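Long-range contacts in phytoene synthase (Enterococcus hirae, PDB 5IYS), which probably catalyses the magnesium-dependent joining of two isoprenoid diphosphates, as squalene and phytoene synthases do, and binds farnesyl thiodiphosphate, an analogue of farnesyl diphosphate: residues A[117-122]-A[180-185]; A[123-128]-A[187-192]. One frame throughout, in Å; residues are numbered along the deposited sequence.

Contact 1 (A[117-122]-A[180-185])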
# COMPACT_ATOMS: atom_id res chain seq x y z
N ALA A 117 0.01 -16.38 3.69
CA ALA A 117 0.77 -17.61 3.50
C ALA A 117 -0.10 -18.86 3.51
O ALA A 117 0.32 -19.92 3.06
CB ALA A 117 1.85 -17.71 4.54
N ASP A 118 -1.29 -18.76 4.10
CA ASP A 118 -2.28 -19.84 4.09
C ASP A 118 -3.60 -19.25 3.59
O ASP A 118 -4.50 -18.93 4.38
CB ASP A 118 -2.41 -20.45 5.49
CG ASP A 118 -3.65 -21.34 5.66
OD1 ASP A 118 -4.24 -21.83 4.66
OD2 ASP A 118 -4.00 -21.61 6.83
N PHE A 119 -3.67 -19.02 2.29
CA PHE A 119 -4.68 -18.12 1.75
C PHE A 119 -6.11 -18.65 1.88
O PHE A 119 -6.36 -19.80 1.52
CB PHE A 119 -4.40 -17.76 0.29
CG PHE A 119 -5.32 -16.68 -0.22
CD1 PHE A 119 -5.16 -15.38 0.20
CD2 PHE A 119 -6.46 -17.02 -0.93
CE1 PHE A 119 -6.05 -14.40 -0.18
CE2 PHE A 119 -7.36 -16.05 -1.28
CZ PHE A 119 -7.18 -14.75 -0.86
N LYS A 120 -7.03 -17.84 2.41
CA LYS A 120 -8.46 -18.12 2.34
C LYS A 120 -9.18 -16.93 1.74
O LYS A 120 -8.91 -15.79 2.12
CB LYS A 120 -9.05 -18.36 3.73
CG LYS A 120 -8.28 -19.33 4.61
CD LYS A 120 -8.56 -20.76 4.22
CE LYS A 120 -7.76 -21.72 5.09
NZ LYS A 120 -7.95 -23.11 4.61
N GLN A 121 -10.09 -17.18 0.80
CA GLN A 121 -10.99 -16.15 0.28
C GLN A 121 -11.84 -15.54 1.39
O GLN A 121 -12.51 -16.27 2.12
CB GLN A 121 -11.93 -16.76 -0.77
CG GLN A 121 -12.82 -15.73 -1.44
CD GLN A 121 -13.82 -16.33 -2.39
OE1 GLN A 121 -13.87 -17.55 -2.56
NE2 GLN A 121 -14.65 -15.49 -2.99
N PRO A 122 -11.90 -14.20 1.46
CA PRO A 122 -12.78 -13.57 2.43
C PRO A 122 -14.22 -14.01 2.22
O PRO A 122 -14.69 -13.98 1.08
CB PRO A 122 -12.67 -12.09 2.07
CG PRO A 122 -12.26 -12.07 0.67
CD PRO A 122 -11.29 -13.21 0.56
N MET A 180 -3.07 -17.70 -9.49
CA MET A 180 -2.14 -18.03 -8.42
C MET A 180 -2.85 -18.82 -7.33
O MET A 180 -2.23 -19.19 -6.34
CB MET A 180 -1.56 -16.76 -7.80
CG MET A 180 -0.63 -15.97 -8.70
SD MET A 180 0.65 -16.97 -9.49
CE MET A 180 1.35 -15.77 -10.63
N GLY A 181 -4.15 -19.02 -7.48
CA GLY A 181 -4.95 -19.65 -6.44
C GLY A 181 -5.57 -18.71 -5.41
O GLY A 181 -6.12 -19.15 -4.39
N ARG A 182 -5.59 -17.42 -5.73
CA ARG A 182 -6.17 -16.47 -4.81
C ARG A 182 -7.40 -15.75 -5.35
O ARG A 182 -7.35 -15.15 -6.42
CB ARG A 182 -5.12 -15.45 -4.36
CG ARG A 182 -3.89 -16.06 -3.70
CD ARG A 182 -3.15 -14.97 -2.96
NE ARG A 182 -1.86 -15.44 -2.46
CZ ARG A 182 -0.98 -14.67 -1.81
NH1 ARG A 182 -1.26 -13.40 -1.52
NH2 ARG A 182 0.18 -15.19 -1.44
N ILE A 183 -8.44 -15.70 -4.53
CA ILE A 183 -9.59 -14.85 -4.82
C ILE A 183 -9.76 -13.92 -3.64
O ILE A 183 -10.03 -14.37 -2.53
CB ILE A 183 -10.89 -15.67 -5.04
CG1 ILE A 183 -10.71 -16.65 -6.21
CG2 ILE A 183 -12.09 -14.74 -5.28
CD1 ILE A 183 -11.96 -17.49 -6.53
N TYR A 184 -9.54 -12.63 -3.87
CA TYR A 184 -9.83 -11.61 -2.85
C TYR A 184 -11.27 -11.10 -2.87
O TYR A 184 -11.77 -10.55 -1.89
CB TYR A 184 -8.84 -10.45 -3.00
CG TYR A 184 -7.42 -10.85 -2.64
CD1 TYR A 184 -6.99 -10.84 -1.31
CD2 TYR A 184 -6.53 -11.27 -3.62
CE1 TYR A 184 -5.72 -11.21 -0.98
CE2 TYR A 184 -5.24 -11.64 -3.30
CZ TYR A 184 -4.83 -11.59 -1.98
OH TYR A 184 -3.54 -11.94 -1.65
N LEU A 185 -11.93 -11.17 -4.02
CA LEU A 185 -13.34 -10.80 -4.07
C LEU A 185 -14.13 -11.67 -3.08
O LEU A 185 -13.75 -12.82 -2.84
CB LEU A 185 -13.89 -11.01 -5.49
CG LEU A 185 -13.13 -10.30 -6.61
CD1 LEU A 185 -13.72 -10.69 -7.97
CD2 LEU A 185 -13.15 -8.78 -6.42

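Contact 2 (A[123-128]-A[187-192])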
# COMPACT_ATOMS: atom_id res chain seq x y z
N GLU A 123 -14.96 -14.27 3.29
CA GLU A 123 -16.37 -14.60 3.14
C GLU A 123 -17.22 -13.33 3.01
O GLU A 123 -18.12 -13.26 2.18
CB GLU A 123 -16.85 -15.51 4.28
CG GLU A 123 -15.75 -16.43 4.83
CD GLU A 123 -16.16 -17.88 5.00
OE1 GLU A 123 -16.00 -18.41 6.12
OE2 GLU A 123 -16.60 -18.52 4.01
N THR A 124 -16.84 -12.29 3.75
CA THR A 124 -17.64 -11.06 3.73
C THR A 124 -16.77 -9.83 3.39
O THR A 124 -15.55 -9.92 3.46
CB THR A 124 -18.29 -10.84 5.10
OG1 THR A 124 -17.25 -10.72 6.08
CG2 THR A 124 -19.15 -12.05 5.50
N ARG A 125 -17.39 -8.68 3.15
CA ARG A 125 -16.66 -7.43 2.99
C ARG A 125 -16.04 -6.98 4.30
O ARG A 125 -15.00 -6.34 4.31
CB ARG A 125 -17.58 -6.33 2.46
CG ARG A 125 -17.92 -6.49 0.99
CD ARG A 125 -18.01 -5.16 0.28
NE ARG A 125 -18.46 -5.32 -1.11
CZ ARG A 125 -18.90 -4.33 -1.89
NH1 ARG A 125 -18.97 -3.09 -1.42
NH2 ARG A 125 -19.30 -4.60 -3.13
N LYS A 126 -16.68 -7.31 5.41
CA LYS A 126 -16.06 -7.10 6.71
C LYS A 126 -14.73 -7.84 6.83
O LYS A 126 -13.75 -7.30 7.36
CB LYS A 126 -16.99 -7.56 7.83
CG LYS A 126 -16.66 -7.00 9.20
CD LYS A 126 -17.96 -6.65 9.94
CE LYS A 126 -17.77 -6.63 11.46
NZ LYS A 126 -19.07 -6.79 12.19
N ASP A 127 -14.74 -9.11 6.41
CA ASP A 127 -13.52 -9.91 6.43
C ASP A 127 -12.47 -9.24 5.54
O ASP A 127 -11.28 -9.16 5.89
CB ASP A 127 -13.76 -11.33 5.91
CG ASP A 127 -14.58 -12.17 6.86
OD1 ASP A 127 -14.26 -12.22 8.06
OD2 ASP A 127 -15.60 -12.75 6.41
N LEU A 128 -12.90 -8.81 4.36
CA LEU A 128 -11.96 -8.24 3.41
C LEU A 128 -11.43 -6.92 3.96
O LEU A 128 -10.25 -6.61 3.80
CB LEU A 128 -12.62 -8.00 2.04
CG LEU A 128 -11.72 -7.43 0.92
CD1 LEU A 128 -10.43 -8.23 0.72
CD2 LEU A 128 -12.47 -7.33 -0.40
N LYS A 187 -16.88 -13.92 -1.09
CA LYS A 187 -17.95 -14.88 -1.36
C LYS A 187 -19.33 -14.23 -1.43
O LYS A 187 -20.11 -14.48 -2.35
CB LYS A 187 -17.91 -16.01 -0.34
CG LYS A 187 -16.73 -16.92 -0.57
CD LYS A 187 -16.84 -18.16 0.31
CE LYS A 187 -15.57 -18.99 0.26
NZ LYS A 187 -15.44 -19.80 1.52
N GLU A 188 -19.59 -13.30 -0.53
CA GLU A 188 -20.86 -12.62 -0.50
C GLU A 188 -21.13 -11.75 -1.72
O GLU A 188 -22.21 -11.81 -2.31
CB GLU A 188 -21.01 -11.88 0.83
CG GLU A 188 -21.56 -10.47 0.76
CD GLU A 188 -21.53 -9.82 2.13
OE1 GLU A 188 -20.64 -8.97 2.37
OE2 GLU A 188 -22.32 -10.27 2.99
N ASP A 189 -20.09 -11.05 -2.19
CA ASP A 189 -20.19 -10.30 -3.43
C ASP A 189 -20.40 -11.18 -4.66
O ASP A 189 -21.24 -10.87 -5.51
CB ASP A 189 -18.99 -9.38 -3.61
CG ASP A 189 -19.11 -8.12 -2.76
OD1 ASP A 189 -20.23 -7.56 -2.74
OD2 ASP A 189 -18.10 -7.68 -2.16
N MET A 190 -19.63 -12.25 -4.78
CA MET A 190 -19.77 -13.18 -5.89
C MET A 190 -21.20 -13.72 -5.99
O MET A 190 -21.78 -13.76 -7.08
CB MET A 190 -18.83 -14.35 -5.69
CG MET A 190 -17.46 -13.93 -5.24
SD MET A 190 -16.24 -14.60 -6.37
CE MET A 190 -16.55 -13.47 -7.72
N THR A 191 -21.79 -14.03 -4.83
CA THR A 191 -23.19 -14.43 -4.75
C THR A 191 -24.17 -13.30 -5.10
O THR A 191 -25.07 -13.49 -5.93
CB THR A 191 -23.51 -15.05 -3.38
OG1 THR A 191 -22.67 -16.19 -3.17
CG2 THR A 191 -24.97 -15.47 -3.29
N ARG A 192 -23.95 -12.11 -4.55
CA ARG A 192 -24.85 -10.96 -4.76
C ARG A 192 -24.94 -10.59 -6.24
O ARG A 192 -26.04 -10.30 -6.75
CB ARG A 192 -24.41 -9.77 -3.88
CG ARG A 192 -24.85 -8.38 -4.36
CD ARG A 192 -24.38 -7.27 -3.42
NE ARG A 192 -24.81 -5.94 -3.86
CZ ARG A 192 -24.24 -4.80 -3.47
NH1 ARG A 192 -23.23 -4.81 -2.62
NH2 ARG A 192 -24.67 -3.65 -3.97

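Contact 1 (A[117-122]-A[180-185])
Phe-119 lies flat against the chain of Arg-182, and that chain can be followed outward from the backbone. CB of Arg-182 sits 3.9 Å from Phe-119 CE2, at the rim of the ring. CG, turned anti to its own carbonyl carbon (chi1 -58°), comes over the ring face 4.0 Å from the Phe-119 centroid, a CH-pi contact. CD follows, 3.8 Å from Phe-119 CD1. The chain is extended as far as NE and carries the guanidinium past the ring. There NH1 gives a hydrogen bond of 2.7 Å to Tyr-184 OH, which lies in the guanidinium plane, and NH2 makes a salt bridge with Asp-60. Asp-60 is a magnesium ligand and the last aspartate of the DDxxD pattern of this terpenoid-synthase fold, so Arg-182 is a second-shell residue beside the metal site, held on one flank by tyrosine and on another by a metal ligand. Its positive charge probably offsets some of the negative charge gathered there.

The ring of Phe-119 also turns its edge, CE1 and CZ, to the face of Tyr-184. The centroids are 4.8 Å apart and the planes stand at 65°, an edge-to-face pair. CZ, with CE2, also meets a backbone oxygen, Ile-183 O, 3.3 Å from CZ. That oxygen is buried by the contact and has no hydrogen-bond partner in the model; across the contact it is approached by carbons, among them Pro-122 CD and Gln-121 CA, the latter in a CA-H...O contact.

Farther along, Gln-121 stretches out beyond CG and passes CG2 of Ile-183. Its NE2 gives a hydrogen bond of 2.8 Å to Leu-185 O, with an N-H...O angle of 157° and the oxygen close to the amide plane. Pro-122 places CG 3.0 Å from Tyr-184 O.

Contact 2 (A[123-128]-A[187-192])
Arg-125 reaches across to Asp-189, and the two side chains cross at about a right angle. NE of Arg-125 donates to Asp-189 OD2 at 2.6 Å, almost straight at 170°; the oxygen lies in the guanidinium plane and receives the donor on its syn lone pair. A second bond of this salt bridge, from NH2 of Arg-125 to Asp-189 OD1, is weak, at 3.1 Å and 133°. NH2 is also hydrogen-bonded to Ser-215 OG on helix 207-227, so the guanidinium ties together three helices. One face of it has Arg-192 NH1 nearby, 4.0 Å from Arg-125 NH2, a like-charge approach that the carboxylate of Asp-189 probably helps to offset.

The backbone is paired as well. Glu-123 O accepts from Glu-188 N at 3.1 Å, so a donor in the first turn of helix 187-193 is satisfied by the loop before helix 125-143. The next donor, Asp-189 N, is satisfied by Thr-186 OG1, just before the helix. In return, Glu-188 OE1 takes a weak bond of 3.4 Å from Arg-125 N. At the surface, the side chains of Glu-123 and Lys-187 lie side by side and point the same way, ending in a salt bridge of 3.0 Å between Glu-123 OE2 and Lys-187 NZ; the ammonium sits above the carboxylate plane.

Thr-124 and Asp-127 satisfy each other's polar atoms. With chi1 at 61°, Thr-124 OG1 stands between its own backbone N and carbonyl carbon, where it accepts from Asp-127 N at 3.0 Å. Asp-127 OD2 takes two donors in exchange, Thr-124 N on its anti lone pair and Thr-124 OG1 from above the carboxylate plane. This reciprocal pairing, with Thr-124 at the N-cap of helix 125-143, is a capping box.

Along the chain the segments alternate: 117-122 runs straight into 123-128, and some fifty residues later 180-185 leads, past Thr-186, into 187-192. Contact 1 therefore pairs two loops, and contact 2 pairs the helix starts those loops deliver, 125-143 and 187-193. Their centres are 12 Å apart and they meet directly, since Pro-122 O probably accepts a hydrogen bond from Lys-187 N. Gln-121 NE2 also packs against Met-190 SD, and Leu-128 against Tyr-184 O. Together they form one continuous seam in this all-helical synthase, running from beside the magnesium site at contact 1 out to the surface, away from the annotated sites, at contact 2.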